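Local coordinates for hydroxynitrile lyase (Passiflora edulis, PDB 5XZT), which cleaves cyanohydrins into a carbonyl compound and hydrogen cyanide as a homodimer, here as its Dabb (stress-responsive A/B barrel) domain without the C-terminal peptide, at the interface of chains A and B. Residues are numbered along the deposited sequence; one frame, centred on the assembly and turned at random. Chains: chain A/B, Hydroxynitrile lyase.

The interface of chains A and B. Residues chain A 7, 9, 72, 75-76, 79; chain B 50, 54-55.
A loop of chain B carrying B:Leu50, B:Val54 and B:Glu55 lies against strand 7-15 and helix 72-79 of chain A. This is part of the two-fold interface of the homodimer, so the same contact recurs with the chains exchanged.

Most of the contact is apolar. B:Val54 has the most surface hidden here, 68 Å². Its CG1 methyl is anti to the backbone N (chi1 170°). B:Val54 crosses the A:Phe75 ring obliquely and meets its CD2/CE2 side, CG1 3.8 Å from CE2; it does not lie over the ring centre. The other methyl of B:Val54, CG2, meets A:Val72 CG1 tip to tip at 4.1 Å. A:Val72 thus uses both branches: its CG2 methyl faces the CD1 methyl of B:Leu50, 3.7 Å away. The same B:Leu50 methyl also looks toward A:Val7 CG1, more loosely. The backbone carbonyl O of B:Val54 rests by the CD2 methyl of A:Leu76, at 3.7 Å.

The polar end is B:Glu55. Its chain is extended, with CG anti to the backbone N (chi1 -170°), and carries the carboxylate between A:His9, A:Phe75 and A:Phe79. The carboxylate is nearly coplanar with the imidazole, 7° apart. B:Glu55 OE1 lies in plane at the ring edge, 3.6 Å from A:His9 ND1 as modelled, and the pair is not assigned as a hydrogen bond. A turned-over imidazole might bring NE2 to OE1. B:Glu55 OE1 also lies 3.5 Å from CZ at the tip of A:Phe75. A:Phe79 is steeply turned to the carboxylate, its CE2 4.1 Å from B:Glu55 OE2. The nearby carboxylate may favour a protonated A:His9.

The loop therefore joins the subunits mainly by packing and places a carboxylate from one chain beside a histidine of the other.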
ATOM      1  N   VAL A   7     -11.420   3.111   6.275  1.00 17.70           N
ATOM      2  CA  VAL A   7     -10.962   2.372   5.092  1.00 16.99           C
ATOM      3  C   VAL A   7      -9.680   3.010   4.580  1.00 14.99           C
ATOM      4  O   VAL A   7      -9.616   4.233   4.481  1.00 14.37           O
ATOM      5  CB  VAL A   7     -12.050   2.398   3.990  1.00 18.52           C
ATOM      6  CG1 VAL A   7     -11.555   1.781   2.686  1.00 19.63           C
ATOM      7  CG2 VAL A   7     -13.294   1.672   4.474  1.00 19.66           C
ATOM      8  N   HIS A   9      -7.131   3.231   1.266  1.00 10.98           N
ATOM      9  CA  HIS A   9      -7.125   3.079  -0.176  1.00 11.02           C
ATOM     10  C   HIS A   9      -5.672   3.231  -0.567  1.00 10.65           C
ATOM     11  O   HIS A   9      -5.099   4.315  -0.420  1.00 10.38           O
ATOM     12  CB  HIS A   9      -8.005   4.166  -0.795  1.00 11.53           C
ATOM     13  CG  HIS A   9      -7.954   4.250  -2.289  1.00 12.16           C
ATOM     14  ND1 HIS A   9      -8.747   3.478  -3.106  1.00 12.93           N
ATOM     15  CD2 HIS A   9      -7.276   5.081  -3.109  1.00 12.97           C
ATOM     16  CE1 HIS A   9      -8.537   3.810  -4.368  1.00 12.84           C
ATOM     17  NE2 HIS A   9      -7.647   4.782  -4.397  1.00 13.12           N
ATOM     18  N   VAL A  72     -16.780   3.372   3.559  1.00 18.02           N
ATOM     19  CA  VAL A  72     -16.998   3.012   2.150  1.00 18.88           C
ATOM     20  C   VAL A  72     -17.978   3.978   1.472  1.00 18.80           C
ATOM     21  O   VAL A  72     -17.784   4.345   0.313  1.00 18.86           O
ATOM     22  CB  VAL A  72     -17.475   1.540   2.011  1.00 19.24           C
ATOM     23  CG1 VAL A  72     -18.129   1.246   0.661  1.00 20.05           C
ATOM     24  CG2 VAL A  72     -16.298   0.621   2.231  1.00 19.90           C
ATOM     25  N   PHE A  75     -15.975   6.930   0.513  1.00 16.41           N
ATOM     26  CA  PHE A  75     -15.120   6.566  -0.613  1.00 16.34           C
ATOM     27  C   PHE A  75     -15.863   6.582  -1.947  1.00 16.17           C
ATOM     28  O   PHE A  75     -15.383   7.169  -2.928  1.00 16.33           O
ATOM     29  CB  PHE A  75     -14.446   5.195  -0.400  1.00 16.50           C
ATOM     30  CG  PHE A  75     -13.675   4.739  -1.598  1.00 16.90           C
ATOM     31  CD1 PHE A  75     -12.486   5.374  -1.950  1.00 17.50           C
ATOM     32  CD2 PHE A  75     -14.159   3.732  -2.418  1.00 17.29           C
ATOM     33  CE1 PHE A  75     -11.776   4.993  -3.080  1.00 17.57           C
ATOM     34  CE2 PHE A  75     -13.448   3.338  -3.547  1.00 17.66           C
ATOM     35  CZ  PHE A  75     -12.260   3.971  -3.880  1.00 17.68           C
ATOM     36  N   LEU A  76     -17.033   5.960  -1.992  1.00 15.98           N
ATOM     37  CA  LEU A  76     -17.796   5.884  -3.233  1.00 16.81           C
ATOM     38  C   LEU A  76     -18.375   7.247  -3.640  1.00 17.54           C
ATOM     39  O   LEU A  76     -18.385   7.569  -4.829  1.00 18.13           O
ATOM     40  CB  LEU A  76     -18.867   4.796  -3.154  1.00 17.09           C
ATOM     41  CG  LEU A  76     -18.316   3.366  -3.072  1.00 17.21           C
ATOM     42  CD1 LEU A  76     -19.421   2.375  -2.762  1.00 17.48           C
ATOM     43  CD2 LEU A  76     -17.588   2.942  -4.346  1.00 17.87           C
ATOM     44  N   PHE A  79     -15.300   8.821  -5.116  1.00 20.53           N
ATOM     45  CA  PHE A  79     -14.920   8.155  -6.375  1.00 22.37           C
ATOM     46  C   PHE A  79     -15.762   8.627  -7.570  1.00 22.29           C
ATOM     47  O   PHE A  79     -15.239   8.798  -8.678  1.00 21.09           O
ATOM     48  CB  PHE A  79     -15.009   6.627  -6.196  1.00 24.86           C
ATOM     49  CG  PHE A  79     -14.599   5.842  -7.411  1.00 27.03           C
ATOM     50  CD1 PHE A  79     -15.536   5.531  -8.390  1.00 27.99           C
ATOM     51  CD2 PHE A  79     -13.281   5.421  -7.582  1.00 28.81           C
ATOM     52  CE1 PHE A  79     -15.170   4.822  -9.529  1.00 30.43           C
ATOM     53  CE2 PHE A  79     -12.913   4.705  -8.724  1.00 30.07           C
ATOM     54  CZ  PHE A  79     -13.857   4.415  -9.692  1.00 29.89           C
TER
ATOM     55  N   LEU B  50     -11.664  -5.169  -0.136  1.00 11.44           N
ATOM     56  CA  LEU B  50     -13.120  -5.142  -0.092  1.00 11.95           C
ATOM     57  C   LEU B  50     -13.785  -5.733  -1.308  1.00 12.58           C
ATOM     58  O   LEU B  50     -14.979  -5.989  -1.268  1.00 12.47           O
ATOM     59  CB  LEU B  50     -13.625  -3.720   0.137  1.00 12.21           C
ATOM     60  CG  LEU B  50     -13.402  -3.294   1.587  1.00 12.56           C
ATOM     61  CD1 LEU B  50     -13.469  -1.780   1.706  1.00 12.89           C
ATOM     62  CD2 LEU B  50     -14.399  -3.961   2.523  1.00 12.90           C
ATOM     63  N   VAL B  54     -16.570  -2.504  -4.452  1.00 18.07           N
ATOM     64  CA  VAL B  54     -16.010  -1.227  -4.075  1.00 17.40           C
ATOM     65  C   VAL B  54     -15.105  -0.708  -5.199  1.00 16.93           C
ATOM     66  O   VAL B  54     -15.256   0.432  -5.621  1.00 15.91           O
ATOM     67  CB  VAL B  54     -15.297  -1.359  -2.713  1.00 18.59           C
ATOM     68  CG1 VAL B  54     -14.492  -0.122  -2.376  1.00 18.86           C
ATOM     69  CG2 VAL B  54     -16.330  -1.664  -1.637  1.00 18.61           C
ATOM     70  N   GLU B  55     -14.161  -1.539  -5.657  1.00 15.71           N
ATOM     71  CA  GLU B  55     -13.273  -1.216  -6.777  1.00 16.07           C
ATOM     72  C   GLU B  55     -12.624  -2.510  -7.272  1.00 15.15           C
ATOM     73  O   GLU B  55     -12.275  -3.341  -6.456  1.00 15.15           O
ATOM     74  CB  GLU B  55     -12.185  -0.230  -6.332  1.00 16.48           C
ATOM     75  CG  GLU B  55     -11.357   0.347  -7.470  1.00 16.98           C
ATOM     76  CD  GLU B  55     -10.454   1.496  -7.041  1.00 17.73           C
ATOM     77  OE1 GLU B  55     -10.328   1.756  -5.825  1.00 17.52           O
ATOM     78  OE2 GLU B  55      -9.867   2.148  -7.929  1.00 18.81           O
TER